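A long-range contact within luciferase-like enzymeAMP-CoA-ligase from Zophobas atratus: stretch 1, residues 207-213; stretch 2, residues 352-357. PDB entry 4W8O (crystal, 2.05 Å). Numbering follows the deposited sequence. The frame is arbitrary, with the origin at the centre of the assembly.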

# COMPACT_ATOMS: atom_id res chain seq x y z
N GLU A 207 -5.21 7.00 6.78
CA GLU A 207 -6.22 7.33 7.78
C GLU A 207 -7.61 6.89 7.34
O GLU A 207 -8.39 6.39 8.16
CB GLU A 207 -6.18 8.83 8.12
CG GLU A 207 -6.50 9.09 9.57
CD GLU A 207 -6.37 10.54 9.99
OE1 GLU A 207 -5.78 11.36 9.25
OE2 GLU A 207 -6.85 10.84 11.09
N THR A 208 -7.92 7.05 6.05
CA THR A 208 -9.20 6.59 5.51
C THR A 208 -9.35 5.08 5.67
O THR A 208 -10.42 4.60 6.04
CB THR A 208 -9.36 6.99 4.02
OG1 THR A 208 -9.42 8.42 3.92
CG2 THR A 208 -10.61 6.38 3.39
N SER A 209 -8.27 4.34 5.42
CA SER A 209 -8.30 2.89 5.59
C SER A 209 -8.55 2.48 7.07
O SER A 209 -9.23 1.49 7.33
CB SER A 209 -7.02 2.23 5.02
OG SER A 209 -5.88 2.38 5.85
N PHE A 210 -8.03 3.26 8.01
CA PHE A 210 -8.31 3.04 9.43
C PHE A 210 -9.80 3.20 9.76
O PHE A 210 -10.38 2.37 10.45
CB PHE A 210 -7.47 3.98 10.30
CG PHE A 210 -7.80 3.91 11.76
CD1 PHE A 210 -7.33 2.87 12.54
CD2 PHE A 210 -8.60 4.88 12.36
CE1 PHE A 210 -7.64 2.79 13.89
CE2 PHE A 210 -8.91 4.82 13.70
CZ PHE A 210 -8.42 3.77 14.47
N TYR A 211 -10.43 4.26 9.24
CA TYR A 211 -11.86 4.49 9.49
C TYR A 211 -12.79 3.57 8.69
O TYR A 211 -14.00 3.58 8.91
CB TYR A 211 -12.22 5.97 9.30
CG TYR A 211 -11.70 6.79 10.44
CD1 TYR A 211 -12.27 6.70 11.71
CD2 TYR A 211 -10.59 7.62 10.28
CE1 TYR A 211 -11.77 7.43 12.78
CE2 TYR A 211 -10.09 8.36 11.33
CZ TYR A 211 -10.68 8.26 12.58
OH TYR A 211 -10.18 8.97 13.63
N CYS A 212 -12.24 2.77 7.78
CA CYS A 212 -13.02 1.70 7.14
C CYS A 212 -13.41 0.65 8.18
O CYS A 212 -14.37 -0.09 7.98
CB CYS A 212 -12.26 1.06 5.99
SG CYS A 212 -12.19 2.10 4.51
N GLY A 213 -12.64 0.58 9.26
CA GLY A 213 -13.06 -0.13 10.47
C GLY A 213 -12.58 -1.56 10.61
O GLY A 213 -12.85 -2.19 11.62
N VAL A 352 -18.98 2.97 -0.37
CA VAL A 352 -17.94 4.01 -0.47
C VAL A 352 -17.23 4.22 0.87
O VAL A 352 -17.85 4.17 1.92
CB VAL A 352 -18.51 5.35 -0.95
CG1 VAL A 352 -17.42 6.41 -1.03
CG2 VAL A 352 -19.15 5.20 -2.33
N SER A 353 -15.91 4.42 0.81
CA SER A 353 -15.10 4.58 2.01
C SER A 353 -15.32 5.95 2.67
O SER A 353 -15.84 6.87 2.04
CB SER A 353 -13.62 4.37 1.66
OG SER A 353 -13.28 5.07 0.48
N PRO A 354 -14.93 6.08 3.96
CA PRO A 354 -15.17 7.36 4.66
C PRO A 354 -14.53 8.55 3.96
O PRO A 354 -13.48 8.41 3.33
CB PRO A 354 -14.53 7.14 6.04
CG PRO A 354 -14.43 5.67 6.21
CD PRO A 354 -14.30 5.08 4.83
N ARG A 355 -15.21 9.70 4.04
CA ARG A 355 -14.72 10.96 3.50
C ARG A 355 -14.37 10.88 2.01
O ARG A 355 -13.49 11.60 1.54
CB ARG A 355 -13.54 11.48 4.33
CG ARG A 355 -13.98 12.18 5.61
CD ARG A 355 -12.81 12.73 6.41
NE ARG A 355 -12.05 13.73 5.68
CZ ARG A 355 -12.29 15.04 5.70
NH1 ARG A 355 -13.28 15.56 6.41
NH2 ARG A 355 -11.51 15.84 4.98
N THR A 356 -15.09 10.03 1.29
CA THR A 356 -14.89 9.82 -0.14
C THR A 356 -16.21 10.08 -0.88
O THR A 356 -17.29 9.72 -0.38
CB THR A 356 -14.43 8.38 -0.42
OG1 THR A 356 -13.18 8.14 0.24
CG2 THR A 356 -14.27 8.12 -1.92
N LEU A 357 -16.12 10.71 -2.05
CA LEU A 357 -17.26 10.85 -2.96
C LEU A 357 -17.09 9.92 -4.16
O LEU A 357 -16.00 9.80 -4.71
CB LEU A 357 -17.39 12.29 -3.45
CG LEU A 357 -17.49 13.40 -2.41
CD1 LEU A 357 -17.40 14.75 -3.10
CD2 LEU A 357 -18.77 13.30 -1.60
O HOH W 1 -10.69 10.20 2.55

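The end of a helix and the residues that follow it, with Thr208, Tyr211 and Cys212 making the contacts, pack against a type II β turn running from Ser353 to Thr356. No direct hydrogen bond joins the two stretches, so the contact rests on close packing, supplemented by one bridging water. Pro354 has the largest area covered by the other stretch (74 Å²). Its CA-to-CB bond points toward the helix, and its ring, in the C-gamma exo pucker, meets Thr208, Tyr211 and Cys212. Pro354 CG sits 3.4 Å from Tyr211 O and 3.8 Å from Tyr211 CB, while Pro354 CD lies 3.7 Å from Cys212 SG.

Tyr211 adopts the m rotamer. Although its CA-to-CB bond points toward the turn, the end of the side chain leads away, so the phenol is carried off and CB makes the apolar contact with the proline ring. Cys212 is also m (chi1 −74°). This setting places SG against the turn, where it touches Pro354 CD and approaches Ser353 CB at 3.9 Å.

The CA-to-CB bond of Thr208 points sideways, and its m rotamer (chi1 −65°) directs CG2 to the turn and OG1 to water 1. Thr208 CG2 packs against the turn, 3.5 Å from Pro354 O and 4.0 Å from Ser353 CB. Thr208 OG1 instead accepts a hydrogen bond from water 1 (2.6 Å to the water O), which also donates a weak one to Arg355 O (3.3 Å from the water O), linking helix and turn.

Within the turn, the weak backbone bond from Thr356 N to Ser353 O (3.3 Å) closes the loop. Thr356, with chi1 at −61°, brings OG1 to 3.1 Å from both Ser353 OG and Pro354 O, two acceptors competing for a single proton. Beyond the helix, Gly213 has a positive phi of 95°; a side chain at these backbone angles would be jammed against Cys212 O.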